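Local atomic coordinates of HTH-type transcriptional regulator LysG (Mycobacterium tuberculosis, PDB entry 3ISP), a protein that binds DNA as a homodimeric LysR-type transcription factor and probably activates expression of the exporter LysE while repressing its own gene. Residues L160-R164 with L292-Q296; M204-A209 with C258-L262; D104-W109 with P241-A245. All coordinates share one frame. Numbering follows the deposited sequence.

The three contacts tie together a LysR-family effector domain from segments distant in sequence. In chain order these are 104-109, 160-164, 204-209, 241-245, 258-262 and 292-296, so contact 2 is nested inside the loop closed by contact 1, while contact 3 crosses both. Contacts 1 and 2, centres about 17 Å apart, share a sheet through the neighbouring antiparallel strands 155-169 and 255-271, and R164 packs on H261. Contact 3, centred about 12 Å from contact 1, touches it (R164 backbone to E242, L292 on W109) but stays about 7 Å from contact 2 at the nearest atoms. As in relatives, the long strands link two lobes, and the ends of helices 103-107 and 242-251 meet in contact 3.

Contact 1. Residues L160-R164 with L292-Q296; sequences LGEMR and LYRGQ
E162, Y293 and L292 carry this contact, in which a C-terminal tail without regular structure crosses the extended strand 160-164, the end-to-end directions lying 102° apart. E162 and Y293 form a single antiparallel hydrogen-bonded pair with CA atoms 5.1 Å apart: E162 N donates to Y293 O at 2.8 Å, nearly linearly, and Y293 N to E162 O at 2.9 Å. The E162 CB points away overall, yet its m,t side chain brings OE2 to 3.1 Å from Q296 N, a weak hydrogen bond, and CD to 3.6 Å from G295 CA. G295 has phi/psi 49/-126, and a side chain there would collide with that carboxylate. G161, at 125/-171, likewise adopts angles calling for glycine, and a CB would clash with L292. The L292 side chain (m,t) points toward the strand, its CD1 at 4.1 Å from L160 CB and its CD2 at 4.1 Å from M163 CB. The Y293 ring (chi1 m) presents its CE1 edge at 3.2 Å from NH1 of R164, over one face of the guanidinium, whose NE forms a salt bridge with D263. One isolated bridge, with L292 packed against L160 and M163, is how the tail following helix 276-288 is laid across a long strand linking the two lobes of a LysR-type effector domain.

Contact 2. Residues M204-A209 with C258-L262; sequences MLVRKA and CDIHL
A helix resting on an irregular part of an otherwise long strand makes this a mainly apolar contact, with one lysine-to-backbone bond, in the second lobe of the effector domain. Helix 204-209 is kinked: L205 (phi/psi -65/167) and V206 (79/-59) leave helical geometry, before K208 N bonds to M204 O at 2.7 Å. In the other segment C258-H261 is not regular strand, and at L262, whose backbone bonds to Y165, the chain joins the sheet. The closest CA pairs, A209 with I260 at 7.0 Å and L205 with L262 at 7.2 Å, fix the register. I260 (m,t) points toward the helix, and its CD1 lies 3.3 Å from A209 CB. From the kink itself L205 (chi1 t) extends sideways and puts CD1 at 3.9 Å from I260 CB and CD2 at 4.3 Å from C258 SG. L262 CD1 lies 3.3 Å from M204 CB. Fully extended (t at all four chi angles), K208 runs along I260 and L262, its CD 3.6 Å from I260 CG2 and 3.8 Å from L262 CD2, and its NZ donates to H261 O at 2.7 Å. L205, which is buried, also touches F182, W237 and P167. A helix packed through aliphatic side chains on the chain leading into a sheet strand belongs to the helix-on-sheet layering of the alpha/beta lobes of the periplasmic-binding-protein-like LysR fold.

Contact 3. Residues D104-W109 with P241-A245; sequences DSMATW and PEKLA
Van der Waals packing joins the end of helix 103-107 to the start of helix 242-251, with no polar bond between the two segments. T108 is central: its CA lies 6.2 Å from that of K243, its CB 3.4 Å from K243 CD, and its CG2 3.4 Å from L244 CD1 and 3.9 Å from P241 CB. Beside it A107 CB meets L244 CD2 at 4.0 Å, and D104 CG touches P241 CG at 3.6 Å, the CA atoms of D104 and P241 being 6.7 Å apart. Hydrogen bonds instead act inside each segment. T108 (chi1 p) turns OG1 back to D104 O at 2.8 Å, leaving CG2 to face the other segment, while P241, at the N-cap position, accepts L244 N on its O at 2.9 Å. The D104 carboxylate is bonded elsewhere, its OD2 to Y165 OH. At the quaternary level, M106 and A107 pack on E225 of the second subunit. The helix after the first strand of one lobe here faces a helix N-terminus of the other, as at the interlobe cleft of LysR-type effector domains, where relatives bind their small-molecule effectors.

Contact 1. Residues L160-R164 with L292-Q296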
# COMPACT_ATOMS: atom_id res chain seq x y z
N LEU A 160 12.84 26.74 10.33
CA LEU A 160 11.85 27.79 10.50
C LEU A 160 11.66 28.12 11.97
O LEU A 160 11.20 29.21 12.31
CB LEU A 160 10.53 27.35 9.89
CG LEU A 160 10.48 27.30 8.37
CD1 LEU A 160 9.24 26.53 7.95
CD2 LEU A 160 10.44 28.70 7.80
N GLY A 161 12.05 27.17 12.83
CA GLY A 161 11.77 27.21 14.25
C GLY A 161 11.06 25.95 14.69
O GLY A 161 10.93 25.00 13.94
N GLU A 162 10.57 25.92 15.92
CA GLU A 162 9.76 24.79 16.37
C GLU A 162 8.34 25.24 16.76
O GLU A 162 8.15 26.36 17.25
CB GLU A 162 10.43 24.07 17.53
CG GLU A 162 11.84 23.63 17.22
CD GLU A 162 12.51 22.97 18.41
OE1 GLU A 162 11.98 23.12 19.55
OE2 GLU A 162 13.56 22.32 18.20
N MET A 163 7.37 24.36 16.51
CA MET A 163 5.97 24.59 16.89
C MET A 163 5.73 23.84 18.20
O MET A 163 6.12 22.68 18.32
CB MET A 163 5.02 24.09 15.78
CG MET A 163 3.53 24.07 16.13
SD MET A 163 2.44 23.91 14.68
CE MET A 163 3.31 22.64 13.80
N ARG A 164 5.14 24.49 19.19
CA ARG A 164 4.84 23.79 20.43
C ARG A 164 3.43 23.20 20.46
O ARG A 164 2.47 23.85 20.05
CB ARG A 164 5.05 24.68 21.66
CG ARG A 164 4.70 23.96 22.94
CD ARG A 164 5.38 24.57 24.15
NE ARG A 164 6.83 24.58 23.99
CZ ARG A 164 7.63 25.44 24.60
NH1 ARG A 164 7.13 26.37 25.39
NH2 ARG A 164 8.94 25.39 24.39
N LEU A 292 7.44 31.43 15.61
CA LEU A 292 7.60 30.10 16.18
C LEU A 292 8.57 30.18 17.36
O LEU A 292 9.19 31.21 17.59
CB LEU A 292 8.11 29.11 15.13
CG LEU A 292 7.14 28.72 14.00
CD1 LEU A 292 7.86 27.98 12.91
CD2 LEU A 292 5.97 27.89 14.51
N TYR A 293 8.71 29.09 18.11
CA TYR A 293 9.70 29.06 19.17
C TYR A 293 11.09 28.84 18.53
O TYR A 293 11.21 28.07 17.57
CB TYR A 293 9.29 28.05 20.27
CG TYR A 293 8.14 28.59 21.14
CD1 TYR A 293 7.92 28.15 22.44
CD2 TYR A 293 7.30 29.61 20.64
CE1 TYR A 293 6.86 28.69 23.23
CE2 TYR A 293 6.27 30.16 21.40
CZ TYR A 293 6.05 29.71 22.69
OH TYR A 293 5.01 30.29 23.40
N ARG A 294 12.13 29.53 18.98
CA ARG A 294 13.40 29.44 18.26
C ARG A 294 14.04 28.04 18.25
O ARG A 294 14.59 27.62 17.24
CB ARG A 294 14.39 30.58 18.64
CG ARG A 294 15.44 30.27 19.68
CD ARG A 294 16.81 30.03 19.06
NE ARG A 294 17.46 28.86 19.67
CZ ARG A 294 18.14 28.87 20.82
NH1 ARG A 294 18.28 30.01 21.50
NH2 ARG A 294 18.67 27.75 21.28
N GLY A 295 13.95 27.32 19.37
CA GLY A 295 14.35 25.92 19.44
C GLY A 295 15.72 25.52 18.91
O GLY A 295 16.74 26.08 19.31
N GLN A 296 15.73 24.53 18.00
CA GLN A 296 16.93 23.97 17.35
C GLN A 296 17.75 23.07 18.26
O GLN A 296 17.94 23.37 19.44
CB GLN A 296 17.83 25.04 16.75
CG GLN A 296 19.06 25.34 17.60
CD GLN A 296 20.19 25.99 16.82
OE1 GLN A 296 21.36 25.59 16.95
NE2 GLN A 296 19.86 26.99 16.01

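Contact 2. Residues M204-A209 with C258-L262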
# COMPACT_ATOMS: atom_id res chain seq x y z
N MET A 204 3.71 10.58 21.33
CA MET A 204 5.00 11.07 21.79
C MET A 204 4.88 11.59 23.20
O MET A 204 5.76 11.35 24.04
CB MET A 204 5.56 12.13 20.85
CG MET A 204 5.98 11.59 19.51
SD MET A 204 6.55 12.92 18.45
CE MET A 204 5.97 12.34 16.85
N LEU A 205 3.80 12.32 23.46
CA LEU A 205 3.33 12.50 24.83
C LEU A 205 2.92 11.09 25.25
O LEU A 205 2.81 10.20 24.41
CB LEU A 205 2.13 13.44 24.88
CG LEU A 205 1.96 14.16 26.22
CD1 LEU A 205 2.52 15.57 26.15
CD2 LEU A 205 0.50 14.19 26.65
N VAL A 206 2.69 10.87 26.53
CA VAL A 206 2.43 9.51 27.00
C VAL A 206 3.76 8.80 27.10
O VAL A 206 4.14 8.34 28.18
CB VAL A 206 1.46 8.71 26.07
CG1 VAL A 206 1.61 7.21 26.29
CG2 VAL A 206 0.02 9.13 26.31
N ARG A 207 4.48 8.71 25.97
CA ARG A 207 5.88 8.29 26.00
C ARG A 207 6.67 9.27 26.87
O ARG A 207 7.27 8.88 27.86
CB ARG A 207 6.47 8.24 24.59
CG ARG A 207 6.40 6.88 23.90
CD ARG A 207 7.72 6.11 24.03
NE ARG A 207 7.76 4.94 23.16
CZ ARG A 207 7.68 3.68 23.57
NH1 ARG A 207 7.56 3.41 24.87
NH2 ARG A 207 7.72 2.68 22.70
N LYS A 208 6.67 10.53 26.48
CA LYS A 208 7.36 11.56 27.24
C LYS A 208 6.85 11.60 28.69
O LYS A 208 7.60 11.87 29.62
CB LYS A 208 7.17 12.92 26.56
CG LYS A 208 8.11 14.00 27.05
CD LYS A 208 8.05 15.24 26.16
CE LYS A 208 9.16 16.22 26.51
NZ LYS A 208 8.85 17.62 26.13
N ALA A 209 5.56 11.33 28.86
CA ALA A 209 4.91 11.49 30.15
C ALA A 209 5.07 10.27 31.04
O ALA A 209 5.10 10.39 32.27
CB ALA A 209 3.44 11.80 29.96
N CYS A 258 -2.02 18.19 31.19
CA CYS A 258 -0.82 18.02 32.02
C CYS A 258 0.27 19.02 31.65
O CYS A 258 0.14 19.80 30.69
CB CYS A 258 -0.30 16.57 32.00
SG CYS A 258 0.55 16.02 30.50
N ASP A 259 1.35 18.99 32.42
CA ASP A 259 2.37 20.03 32.39
C ASP A 259 3.38 19.86 31.25
O ASP A 259 4.17 20.77 30.96
CB ASP A 259 3.09 20.04 33.73
CG ASP A 259 3.48 21.43 34.16
OD1 ASP A 259 2.92 22.39 33.58
OD2 ASP A 259 4.33 21.55 35.07
N ILE A 260 3.36 18.70 30.59
CA ILE A 260 4.30 18.40 29.52
C ILE A 260 3.88 18.98 28.17
O ILE A 260 2.71 19.24 27.94
CB ILE A 260 4.42 16.89 29.33
CG1 ILE A 260 4.52 16.20 30.69
CG2 ILE A 260 5.60 16.57 28.43
CD1 ILE A 260 4.75 14.72 30.58
N HIS A 261 4.84 19.17 27.28
CA HIS A 261 4.55 19.61 25.92
C HIS A 261 5.45 18.95 24.86
O HIS A 261 6.36 18.18 25.19
CB HIS A 261 4.61 21.14 25.80
CG HIS A 261 5.93 21.73 26.22
ND1 HIS A 261 7.11 21.45 25.57
CD2 HIS A 261 6.24 22.60 27.20
CE1 HIS A 261 8.10 22.11 26.14
NE2 HIS A 261 7.59 22.82 27.13
N LEU A 262 5.19 19.24 23.60
CA LEU A 262 6.04 18.74 22.52
C LEU A 262 6.51 19.88 21.65
O LEU A 262 5.71 20.69 21.18
CB LEU A 262 5.31 17.72 21.65
CG LEU A 262 5.42 16.26 22.03
CD1 LEU A 262 5.21 15.41 20.79
CD2 LEU A 262 6.78 15.97 22.63

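Contact 3. Residues D104-W109 with P241-A245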
# COMPACT_ATOMS: atom_id res chain seq x y z
N ASP A 104 -1.35 21.96 10.51
CA ASP A 104 -1.09 22.78 11.69
C ASP A 104 -0.41 24.12 11.39
O ASP A 104 -0.64 25.10 12.09
CB ASP A 104 -0.28 21.98 12.72
CG ASP A 104 -1.13 20.94 13.43
OD1 ASP A 104 -2.38 21.09 13.43
OD2 ASP A 104 -0.54 19.99 14.00
N SER A 105 0.41 24.18 10.34
CA SER A 105 1.01 25.46 9.98
C SER A 105 0.04 26.38 9.27
O SER A 105 0.08 27.59 9.46
CB SER A 105 2.26 25.27 9.12
OG SER A 105 3.28 24.59 9.85
N MET A 106 -0.84 25.81 8.45
CA MET A 106 -1.78 26.63 7.70
C MET A 106 -2.78 27.30 8.63
O MET A 106 -3.21 28.42 8.38
CB MET A 106 -2.50 25.82 6.61
CG MET A 106 -3.62 26.58 5.89
SD MET A 106 -3.08 28.05 4.97
CE MET A 106 -2.10 27.28 3.74
N ALA A 107 -3.14 26.63 9.71
CA ALA A 107 -4.13 27.18 10.62
C ALA A 107 -3.53 28.22 11.55
O ALA A 107 -4.25 29.03 12.13
CB ALA A 107 -4.79 26.07 11.42
N THR A 108 -2.22 28.20 11.71
CA THR A 108 -1.60 29.13 12.63
C THR A 108 -0.80 30.19 11.89
O THR A 108 -1.36 31.14 11.35
CB THR A 108 -0.74 28.41 13.66
OG1 THR A 108 0.26 27.64 13.00
CG2 THR A 108 -1.60 27.47 14.49
N TRP A 109 0.51 30.00 11.82
CA TRP A 109 1.37 31.06 11.32
C TRP A 109 1.36 31.28 9.81
O TRP A 109 1.43 32.43 9.37
CB TRP A 109 2.79 30.84 11.81
CG TRP A 109 3.41 29.59 11.32
CD1 TRP A 109 3.38 28.36 11.90
CD2 TRP A 109 4.20 29.45 10.13
NE1 TRP A 109 4.09 27.45 11.14
CE2 TRP A 109 4.60 28.10 10.05
CE3 TRP A 109 4.60 30.34 9.13
CZ2 TRP A 109 5.39 27.62 9.02
CZ3 TRP A 109 5.38 29.86 8.11
CH2 TRP A 109 5.77 28.51 8.06
N PRO A 241 -1.51 22.82 18.37
CA PRO A 241 -0.55 23.91 18.24
C PRO A 241 -0.92 24.96 19.27
O PRO A 241 -2.07 25.34 19.33
CB PRO A 241 -0.80 24.45 16.84
CG PRO A 241 -1.34 23.29 16.10
CD PRO A 241 -2.17 22.51 17.09
N GLU A 242 0.04 25.41 20.07
CA GLU A 242 -0.25 26.39 21.09
C GLU A 242 -0.97 27.63 20.56
O GLU A 242 -1.86 28.13 21.23
CB GLU A 242 1.00 26.81 21.86
CG GLU A 242 0.71 27.84 22.92
CD GLU A 242 1.97 28.42 23.51
OE1 GLU A 242 2.82 27.63 23.96
OE2 GLU A 242 2.10 29.66 23.52
N LYS A 243 -0.60 28.12 19.39
CA LYS A 243 -1.28 29.30 18.85
C LYS A 243 -2.80 29.10 18.87
O LYS A 243 -3.56 30.05 19.08
CB LYS A 243 -0.81 29.62 17.43
CG LYS A 243 -1.24 31.02 16.95
CD LYS A 243 -0.87 31.27 15.49
CE LYS A 243 -1.03 32.75 15.11
NZ LYS A 243 -2.42 33.27 15.31
N LEU A 244 -3.22 27.86 18.64
CA LEU A 244 -4.63 27.48 18.54
C LEU A 244 -5.30 27.23 19.89
O LEU A 244 -6.52 27.38 20.02
CB LEU A 244 -4.76 26.23 17.67
CG LEU A 244 -5.16 26.36 16.21
CD1 LEU A 244 -4.81 27.74 15.67
CD2 LEU A 244 -4.55 25.25 15.36
N ALA A 245 -4.52 26.82 20.89
CA ALA A 245 -5.03 26.56 22.23
C ALA A 245 -5.07 27.85 23.03
O ALA A 245 -5.82 27.96 24.00
CB ALA A 245 -4.16 25.54 22.95